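Local atomic coordinates of hemolysin-related protein (PDB entry 6MLT), a protein that is secreted into the biofilm matrix of Vibrio cholerae, binds metal ions, and probably binds carbohydrate to support adhesion of the biofilm. Residues V463-N472 / Q494-Q505; N533-A541 / H552-A560. All coordinates share one frame; numbering follows the deposited sequence.

Contact 1. Residues V463-N472 / Q494-Q505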
loop_
_atom_site.group_PDB
_atom_site.type_symbol
_atom_site.label_atom_id
_atom_site.label_comp_id
_atom_site.label_asym_id
_atom_site.label_seq_id
_atom_site.Cartn_x
_atom_site.Cartn_y
_atom_site.Cartn_z
ATOM N N VAL A 463 -18.481 1.486 -8.295
ATOM C CA VAL A 463 -19.315 1.185 -7.138
ATOM C C VAL A 463 -20.212 2.361 -6.782
ATOM O O VAL A 463 -21.390 2.173 -6.478
ATOM C CB VAL A 463 -18.425 0.779 -5.945
ATOM C CG1 VAL A 463 -19.284 0.376 -4.754
ATOM C CG2 VAL A 463 -17.484 -0.356 -6.341
ATOM N N TRP A 464 -19.663 3.574 -6.781
ATOM C CA TRP A 464 -20.446 4.769 -6.518
ATOM C C TRP A 464 -19.735 5.989 -7.091
ATOM O O TRP A 464 -18.547 5.942 -7.433
ATOM C CB TRP A 464 -20.709 4.948 -5.015
ATOM C CG TRP A 464 -19.519 4.907 -4.067
ATOM C CD1 TRP A 464 -19.152 3.863 -3.270
ATOM C CD2 TRP A 464 -18.593 5.971 -3.778
ATOM N NE1 TRP A 464 -18.056 4.204 -2.506
ATOM C CE2 TRP A 464 -17.692 5.491 -2.803
ATOM C CE3 TRP A 464 -18.437 7.277 -4.247
ATOM C CZ2 TRP A 464 -16.650 6.272 -2.292
ATOM C CZ3 TRP A 464 -17.392 8.052 -3.739
ATOM C CH2 TRP A 464 -16.513 7.541 -2.777
ATOM N N SER A 465 -20.496 7.080 -7.204
ATOM C CA SER A 465 -20.005 8.368 -7.683
ATOM C C SER A 465 -20.651 9.474 -6.861
ATOM O O SER A 465 -21.871 9.474 -6.672
ATOM C CB SER A 465 -20.323 8.562 -9.173
ATOM O OG SER A 465 -19.976 9.861 -9.626
ATOM N N VAL A 466 -19.840 10.408 -6.371
ATOM C CA VAL A 466 -20.315 11.497 -5.523
ATOM C C VAL A 466 -19.904 12.817 -6.155
ATOM O O VAL A 466 -18.709 13.083 -6.333
ATOM C CB VAL A 466 -19.772 11.377 -4.092
ATOM C CG1 VAL A 466 -20.039 12.651 -3.298
ATOM C CG2 VAL A 466 -20.413 10.179 -3.400
ATOM N N ALA A 467 -20.892 13.650 -6.475
ATOM C CA ALA A 467 -20.611 14.932 -7.103
ATOM C C ALA A 467 -19.668 15.745 -6.230
ATOM O O ALA A 467 -19.822 15.808 -5.006
ATOM C CB ALA A 467 -21.910 15.703 -7.351
ATOM N N ASN A 468 -18.688 16.370 -6.880
ATOM C CA ASN A 468 -17.588 17.050 -6.198
ATOM C C ASN A 468 -17.024 18.065 -7.188
ATOM O O ASN A 468 -16.359 17.678 -8.156
ATOM C CB ASN A 468 -16.532 16.043 -5.750
ATOM C CG ASN A 468 -15.494 16.640 -4.810
ATOM O OD1 ASN A 468 -15.781 16.938 -3.645
ATOM N ND2 ASN A 468 -14.269 16.800 -5.311
ATOM N N ASP A 469 -17.295 19.350 -6.949
ATOM C CA ASP A 469 -17.013 20.415 -7.918
ATOM C C ASP A 469 -15.515 20.671 -8.005
ATOM O O ASP A 469 -14.923 21.263 -7.098
ATOM C CB ASP A 469 -17.752 21.692 -7.516
ATOM C CG ASP A 469 -17.259 22.943 -8.270
ATOM O OD1 ASP A 469 -16.558 22.816 -9.303
ATOM O OD2 ASP A 469 -17.580 24.070 -7.821
ATOM N N ASP A 470 -14.895 20.255 -9.108
ATOM C CA ASP A 470 -13.495 20.591 -9.332
ATOM C C ASP A 470 -13.263 21.037 -10.765
ATOM O O ASP A 470 -12.230 20.731 -11.372
ATOM C CB ASP A 470 -12.575 19.427 -8.986
ATOM C CG ASP A 470 -11.151 19.885 -8.810
ATOM O OD1 ASP A 470 -10.992 20.984 -8.245
ATOM O OD2 ASP A 470 -10.214 19.180 -9.237
ATOM N N LEU A 471 -14.205 21.805 -11.313
ATOM C CA LEU A 471 -14.073 22.278 -12.688
ATOM C C LEU A 471 -12.764 23.022 -12.918
ATOM O O LEU A 471 -12.251 23.032 -14.041
ATOM C CB LEU A 471 -15.240 23.192 -13.049
ATOM C CG LEU A 471 -16.302 22.570 -13.945
ATOM C CD1 LEU A 471 -17.199 21.673 -13.123
ATOM C CD2 LEU A 471 -17.100 23.653 -14.650
ATOM N N ASN A 472 -12.223 23.661 -11.880
ATOM C CA ASN A 472 -11.047 24.513 -12.021
ATOM C C ASN A 472 -9.750 23.733 -12.226
ATOM O O ASN A 472 -8.743 24.342 -12.606
ATOM C CB ASN A 472 -10.893 25.405 -10.783
ATOM C CG ASN A 472 -9.866 26.503 -10.978
ATOM O OD1 ASN A 472 -9.833 27.162 -12.019
ATOM N ND2 ASN A 472 -9.015 26.702 -9.979
ATOM N N GLN A 494 -11.771 16.698 -1.270
ATOM C CA GLN A 494 -11.709 18.150 -1.232
ATOM C C GLN A 494 -12.300 18.682 -2.528
ATOM O O GLN A 494 -12.067 18.106 -3.597
ATOM C CB GLN A 494 -10.256 18.621 -1.078
ATOM C CG GLN A 494 -10.045 20.119 -1.233
ATOM C CD GLN A 494 -10.546 20.890 -0.028
ATOM O OE1 GLN A 494 -10.260 20.529 1.111
ATOM N NE2 GLN A 494 -11.312 21.942 -0.271
ATOM N N ASP A 495 -13.078 19.765 -2.442
ATOM C CA ASP A 495 -13.455 20.477 -3.661
ATOM C C ASP A 495 -13.147 21.963 -3.506
ATOM O O ASP A 495 -12.183 22.316 -2.823
ATOM C CB ASP A 495 -14.921 20.201 -4.045
ATOM C CG ASP A 495 -15.953 20.797 -3.087
ATOM O OD1 ASP A 495 -15.613 21.481 -2.100
ATOM O OD2 ASP A 495 -17.153 20.568 -3.364
ATOM N N ARG A 496 -13.908 22.843 -4.163
ATOM C CA ARG A 496 -13.567 24.263 -4.111
ATOM C C ARG A 496 -13.809 24.857 -2.728
ATOM O O ARG A 496 -13.097 25.783 -2.324
ATOM C CB ARG A 496 -14.361 25.048 -5.159
ATOM C CG ARG A 496 -14.068 24.668 -6.624
ATOM C CD ARG A 496 -12.592 24.777 -6.998
ATOM N NE ARG A 496 -12.041 26.117 -6.790
ATOM C CZ ARG A 496 -12.228 27.147 -7.607
ATOM N NH1 ARG A 496 -12.971 27.014 -8.696
ATOM N NH2 ARG A 496 -11.678 28.321 -7.326
ATOM N N LEU A 497 -14.785 24.334 -1.982
ATOM C CA LEU A 497 -15.243 24.977 -0.755
ATOM C C LEU A 497 -15.300 24.072 0.465
ATOM O O LEU A 497 -15.464 24.590 1.576
ATOM C CB LEU A 497 -16.642 25.574 -0.963
ATOM C CG LEU A 497 -16.757 26.673 -2.016
ATOM C CD1 LEU A 497 -18.213 26.997 -2.303
ATOM C CD2 LEU A 497 -16.010 27.922 -1.558
ATOM N N ARG A 498 -15.182 22.756 0.308
ATOM C CA ARG A 498 -15.432 21.827 1.399
ATOM C C ARG A 498 -14.445 20.675 1.348
ATOM O O ARG A 498 -14.118 20.176 0.270
ATOM C CB ARG A 498 -16.855 21.233 1.341
ATOM C CG ARG A 498 -17.938 22.176 0.868
ATOM C CD ARG A 498 -19.158 21.402 0.404
ATOM N NE ARG A 498 -18.961 20.807 -0.918
ATOM C CZ ARG A 498 -19.841 20.013 -1.519
ATOM N NH1 ARG A 498 -20.983 19.709 -0.913
ATOM N NH2 ARG A 498 -19.584 19.519 -2.725
ATOM N N MET A 499 -13.989 20.260 2.520
ATOM C CA MET A 499 -13.392 18.950 2.717
ATOM C C MET A 499 -14.477 18.033 3.262
ATOM O O MET A 499 -15.283 18.452 4.094
ATOM C CB MET A 499 -12.201 19.032 3.680
ATOM C CG MET A 499 -11.535 17.694 3.991
ATOM S SD MET A 499 -12.377 16.768 5.308
ATOM C CE MET A 499 -11.559 15.180 5.152
ATOM N N ARG A 500 -14.531 16.801 2.756
ATOM C CA ARG A 500 -15.561 15.868 3.186
ATOM C C ARG A 500 -14.975 14.485 3.420
ATOM O O ARG A 500 -13.940 14.115 2.857
ATOM C CB ARG A 500 -16.706 15.788 2.163
ATOM C CG ARG A 500 -17.518 17.080 2.064
ATOM C CD ARG A 500 -18.641 16.956 1.052
ATOM N NE ARG A 500 -18.134 16.780 -0.303
ATOM C CZ ARG A 500 -18.876 16.407 -1.341
ATOM N NH1 ARG A 500 -20.169 16.160 -1.182
ATOM N NH2 ARG A 500 -18.321 16.270 -2.544
ATOM N N ILE A 501 -15.661 13.730 4.270
ATOM C CA ILE A 501 -15.360 12.328 4.534
ATOM C C ILE A 501 -16.495 11.499 3.955
ATOM O O ILE A 501 -17.670 11.743 4.262
ATOM C CB ILE A 501 -15.195 12.062 6.038
ATOM C CG1 ILE A 501 -14.100 12.959 6.616
ATOM C CG2 ILE A 501 -14.889 10.576 6.298
ATOM C CD1 ILE A 501 -14.088 12.982 8.138
ATOM N N LEU A 502 -16.148 10.525 3.117
ATOM C CA LEU A 502 -17.122 9.690 2.430
ATOM C C LEU A 502 -17.004 8.241 2.892
ATOM O O LEU A 502 -15.899 7.723 3.090
ATOM C CB LEU A 502 -16.933 9.751 0.918
ATOM C CG LEU A 502 -16.875 11.150 0.290
ATOM C CD1 LEU A 502 -16.725 11.049 -1.218
ATOM C CD2 LEU A 502 -18.118 11.969 0.652
ATOM N N ASP A 503 -18.150 7.586 3.030
ATOM C CA ASP A 503 -18.174 6.170 3.361
ATOM C C ASP A 503 -17.550 5.370 2.222
ATOM O O ASP A 503 -17.856 5.595 1.047
ATOM C CB ASP A 503 -19.614 5.728 3.609
ATOM C CG ASP A 503 -19.730 4.249 3.907
ATOM O OD1 ASP A 503 -19.223 3.806 4.957
ATOM O OD2 ASP A 503 -20.333 3.531 3.084
ATOM N N GLY A 504 -16.659 4.443 2.574
ATOM C CA GLY A 504 -15.955 3.684 1.552
ATOM C C GLY A 504 -16.877 2.834 0.703
ATOM O O GLY A 504 -16.684 2.712 -0.509
ATOM N N GLN A 505 -17.889 2.227 1.327
ATOM C CA GLN A 505 -18.730 1.273 0.616
ATOM C C GLN A 505 -19.790 1.945 -0.248
ATOM O O GLN A 505 -20.199 1.373 -1.267
ATOM C CB GLN A 505 -19.406 0.336 1.615
ATOM C CG GLN A 505 -18.468 -0.675 2.248
ATOM C CD GLN A 505 -19.152 -1.539 3.291
ATOM O OE1 GLN A 505 -19.570 -2.660 3.007
ATOM N NE2 GLN A 505 -19.256 -1.026 4.506
HETATM O O HOH W 1 -21.993 15.593 -3.407
HETATM O O HOH W 2 -15.574 17.846 -1.045
HETATM O O HOH W 3 -14.264 24.891 -10.046
#
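Strands 463-467 and 498-502 run nearly antiparallel, at 160°, yet their axes come no closer than 10.8 Å, too far for backbone pairing; they belong to two adjacent four-stranded sheets, 462-467 and 509-514 being the outermost strands at one end of each, and side chains bridge the gap. W464 and G504 meet at one end: NE1 donates to G504 O (2.8 Å, 172°), the acceptor lying in the indole plane while the nitrogen sits above the carbonyl plane. With chi1 at 52°, CG stands between the backbone N and the carbonyl carbon, which turns the NE1 edge toward the loop residues 503-505. The far end of the ring, CH2, rests on L502 CD1 at 3.8 Å, and V466 CB approaches the same methyl.

R500 reaches across from the other strand. Its NH2 is shared between A467 O (2.9 Å) and N468 OD1 (2.8 Å), the latter bond lying in the amide plane on a lone pair; amide and guanidinium planes are nearly coplanar. Water 1 links NH1 to A467 O, and water 2 joins NE to N468 OD1 and R498 O. The other half of the N468 amide is used too, ND2 donating almost straight to Q494 O (3.1 Å). Over one face of R500 lies the guanidinium of R498, itself gripped by D495 OD2 through NE and NH2 (2.7 Å for NH2). Farther along, N472 CB sits over a face of R496, whose NE and NH2 are bonded to S517 O and S548 OG.

Every R500 guanidinium nitrogen thus has a partner, which fixes its rotation, and the D495 carboxylate probably offsets part of the charge of the two close arginines. The two sheets are joined by oriented polar bonds flanked by a small apolar patch.

Contact 2. Residues N533-A541 / H552-A560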
loop_
_atom_site.group_PDB
_atom_site.type_symbol
_atom_site.label_atom_id
_atom_site.label_comp_id
_atom_site.label_asym_id
_atom_site.label_seq_id
_atom_site.Cartn_x
_atom_site.Cartn_y
_atom_site.Cartn_z
ATOM N N ASN A 533 -2.534 7.326 19.896
ATOM C CA ASN A 533 -3.653 6.603 19.304
ATOM C C ASN A 533 -4.882 7.486 19.127
ATOM O O ASN A 533 -6.010 6.988 19.114
ATOM C CB ASN A 533 -4.012 5.365 20.139
ATOM C CG ASN A 533 -4.608 4.253 19.299
ATOM O OD1 ASN A 533 -4.344 4.158 18.103
ATOM N ND2 ASN A 533 -5.414 3.403 19.920
ATOM N N ASN A 534 -4.682 8.798 18.989
ATOM C CA ASN A 534 -5.769 9.725 18.674
ATOM C C ASN A 534 -5.244 10.719 17.642
ATOM O O ASN A 534 -4.534 11.673 17.986
ATOM C CB ASN A 534 -6.282 10.433 19.919
ATOM C CG ASN A 534 -7.553 11.223 19.652
ATOM O OD1 ASN A 534 -8.300 10.924 18.718
ATOM N ND2 ASN A 534 -7.800 12.237 20.465
ATOM N N ALA A 535 -5.604 10.493 16.381
ATOM C CA ALA A 535 -4.973 11.142 15.241
ATOM C C ALA A 535 -5.489 12.570 15.017
ATOM O O ALA A 535 -6.462 13.028 15.625
ATOM C CB ALA A 535 -5.200 10.318 13.977
ATOM N N SER A 536 -4.804 13.268 14.113
ATOM C CA SER A 536 -5.158 14.610 13.673
ATOM C C SER A 536 -5.447 14.584 12.176
ATOM O O SER A 536 -4.832 13.823 11.421
ATOM C CB SER A 536 -4.030 15.606 13.942
ATOM O OG SER A 536 -3.648 15.615 15.304
ATOM N N LEU A 537 -6.392 15.423 11.759
ATOM C CA LEU A 537 -6.766 15.594 10.359
ATOM C C LEU A 537 -6.220 16.933 9.870
ATOM O O LEU A 537 -6.639 17.991 10.357
ATOM C CB LEU A 537 -8.282 15.550 10.198
ATOM C CG LEU A 537 -8.858 16.051 8.868
ATOM C CD1 LEU A 537 -8.333 15.232 7.700
ATOM C CD2 LEU A 537 -10.379 16.023 8.904
ATOM N N ILE A 538 -5.310 16.884 8.899
ATOM C CA ILE A 538 -4.552 18.049 8.438
ATOM C C ILE A 538 -4.975 18.382 7.014
ATOM O O ILE A 538 -4.961 17.504 6.142
ATOM C CB ILE A 538 -3.038 17.781 8.491
ATOM C CG1 ILE A 538 -2.607 17.382 9.906
ATOM C CG2 ILE A 538 -2.251 19.019 8.016
ATOM C CD1 ILE A 538 -1.625 16.238 9.946
ATOM N N MET A 539 -5.299 19.652 6.760
ATOM C CA MET A 539 -5.663 20.080 5.418
ATOM C C MET A 539 -5.138 21.484 5.153
ATOM O O MET A 539 -4.946 22.285 6.074
ATOM C CB MET A 539 -7.184 20.034 5.201
ATOM C CG MET A 539 -7.979 20.990 6.055
ATOM S SD MET A 539 -9.755 20.653 5.982
ATOM C CE MET A 539 -9.837 19.121 6.910
ATOM N N VAL A 540 -4.908 21.775 3.878
ATOM C CA VAL A 540 -4.377 23.065 3.456
ATOM C C VAL A 540 -5.475 23.842 2.746
ATOM O O VAL A 540 -6.418 23.264 2.197
ATOM C CB VAL A 540 -3.134 22.884 2.560
ATOM C CG1 VAL A 540 -2.092 22.045 3.283
ATOM C CG2 VAL A 540 -3.515 22.239 1.226
ATOM N N ALA A 541 -5.354 25.167 2.769
ATOM C CA ALA A 541 -6.404 26.030 2.257
ATOM C C ALA A 541 -5.804 27.271 1.618
ATOM O O ALA A 541 -4.701 27.711 1.970
ATOM C CB ALA A 541 -7.381 26.446 3.362
ATOM N N HIS A 552 -7.442 30.331 4.453
ATOM C CA HIS A 552 -6.114 30.121 3.898
ATOM C C HIS A 552 -5.169 29.667 5.000
ATOM O O HIS A 552 -5.276 30.109 6.143
ATOM C CB HIS A 552 -5.568 31.390 3.226
ATOM C CG HIS A 552 -5.412 32.556 4.159
ATOM N ND1 HIS A 552 -6.380 33.527 4.308
ATOM C CD2 HIS A 552 -4.383 32.927 4.959
ATOM C CE1 HIS A 552 -5.960 34.438 5.169
ATOM N NE2 HIS A 552 -4.753 34.095 5.582
ATOM N N GLY A 553 -4.241 28.778 4.639
ATOM C CA GLY A 553 -3.194 28.317 5.533
ATOM C C GLY A 553 -3.284 26.820 5.757
ATOM O O GLY A 553 -3.466 26.045 4.810
ATOM N N VAL A 554 -3.156 26.422 7.017
ATOM C CA VAL A 554 -3.166 25.016 7.422
ATOM C C VAL A 554 -4.133 24.879 8.587
ATOM O O VAL A 554 -4.043 25.632 9.564
ATOM C CB VAL A 554 -1.761 24.523 7.821
ATOM C CG1 VAL A 554 -1.805 23.050 8.235
ATOM C CG2 VAL A 554 -0.777 24.724 6.677
ATOM N N PHE A 555 -5.030 23.908 8.491
ATOM C CA PHE A 555 -6.072 23.701 9.484
ATOM C C PHE A 555 -6.035 22.249 9.926
ATOM O O PHE A 555 -6.046 21.339 9.090
ATOM C CB PHE A 555 -7.442 24.098 8.919
ATOM C CG PHE A 555 -7.557 25.574 8.671
ATOM C CD1 PHE A 555 -6.908 26.157 7.598
ATOM C CD2 PHE A 555 -8.251 26.385 9.547
ATOM C CE1 PHE A 555 -6.973 27.525 7.391
ATOM C CE2 PHE A 555 -8.316 27.749 9.342
ATOM C CZ PHE A 555 -7.677 28.315 8.264
ATOM N N VAL A 556 -5.953 22.044 11.236
ATOM C CA VAL A 556 -5.794 20.724 11.825
ATOM C C VAL A 556 -6.969 20.482 12.758
ATOM O O VAL A 556 -7.255 21.308 13.629
ATOM C CB VAL A 556 -4.455 20.599 12.573
ATOM C CG1 VAL A 556 -4.314 19.223 13.221
ATOM C CG2 VAL A 556 -3.299 20.853 11.608
ATOM N N TYR A 557 -7.630 19.341 12.581
ATOM C CA TYR A 557 -8.822 18.983 13.325
ATOM C C TYR A 557 -8.580 17.699 14.101
ATOM O O TYR A 557 -7.664 16.931 13.803
ATOM C CB TYR A 557 -10.016 18.805 12.382
ATOM C CG TYR A 557 -10.374 20.078 11.647
ATOM C CD1 TYR A 557 -9.717 20.444 10.476
ATOM C CD2 TYR A 557 -11.345 20.934 12.147
ATOM C CE1 TYR A 557 -10.042 21.617 9.813
ATOM C CE2 TYR A 557 -11.671 22.098 11.498
ATOM C CZ TYR A 557 -11.022 22.437 10.333
ATOM O OH TYR A 557 -11.356 23.615 9.699
ATOM N N GLU A 558 -9.436 17.473 15.089
ATOM C CA GLU A 558 -9.415 16.259 15.887
ATOM C C GLU A 558 -10.849 15.830 16.150
ATOM O O GLU A 558 -11.798 16.593 15.946
ATOM C CB GLU A 558 -8.655 16.474 17.199
ATOM C CG GLU A 558 -9.219 17.589 18.060
ATOM C CD GLU A 558 -8.456 17.755 19.357
ATOM O OE1 GLU A 558 -8.291 16.750 20.077
ATOM O OE2 GLU A 558 -8.014 18.884 19.649
ATOM N N SER A 559 -11.003 14.592 16.608
ATOM C CA SER A 559 -12.322 14.088 16.962
ATOM C C SER A 559 -12.933 14.943 18.064
ATOM O O SER A 559 -12.287 15.234 19.072
ATOM C CB SER A 559 -12.231 12.634 17.421
ATOM O OG SER A 559 -13.508 12.175 17.827
ATOM N N ALA A 560 -14.187 15.347 17.870
ATOM C CA ALA A 560 -14.864 16.161 18.871
ATOM C C ALA A 560 -15.376 15.343 20.046
ATOM O O ALA A 560 -15.647 15.913 21.108
ATOM C CB ALA A 560 -16.032 16.922 18.238
HETATM O O HOH W 4 -8.704 13.022 17.069
HETATM O O HOH W 5 -9.969 14.336 20.230
#
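A β-hairpin, strands 536-541 and 553-559, forms the middle of a four-stranded antiparallel sheet, with 525-527 beyond one strand and 13-19, from the chain's N terminus, beyond the other. Three hydrogen-bonded pairs, L537-Y557, M539-F555 and A541-G553, each carry two backbone bonds; in the first, L537 N to Y557 O measures 2.8 Å at 176°.

On the L537/M539 face, the M539 and Y557 side chains cross at about a right angle. M539 CE lies 3.8 Å from Y557 CD1 and M539 SD 5.1 Å from the ring centroid, an oblique Met-aromatic contact. The bend at chi3 (71°) folds the methyl back to the ring. A541 CB also meets F555 CE1 at 4.2 Å. On the other face I538 lies alongside V554 and V556, pointing the same way, with CG1 3.9 Å from V556 CG2.

Beyond the paired residues water takes over: water 4 joins N534 OD1 and A535 O to S559 N, while water 5 connects N534 ND2 with E558 OE1 and S559 O. N534 OD1 also accepts from W566 N.

Closing a sheet with strands from both chain ends in this way is the "velcro" arrangement characteristic of β-propellers.

From the N terminus, strand 13-19 waits at the edge of the sheet that contact 2 later completes. Contact 1 comes first among the two, enclosing the 21 residues between 472 and 494, which include strand 478-481 and most of strand 490-494; it thereby ties one four-stranded sheet to the next. Contact 2 follows in series and closes a shorter loop of 10 residues within a hairpin. Neither nests in nor crosses the other. Their centres are about 18 Å apart, but the segments touch: M499 CG meets M539 CE at 3.7 Å, so strand 498-502 packs against the following sheet. Three successive sheets are consequently linked, consistent with neighbouring blades of a propeller.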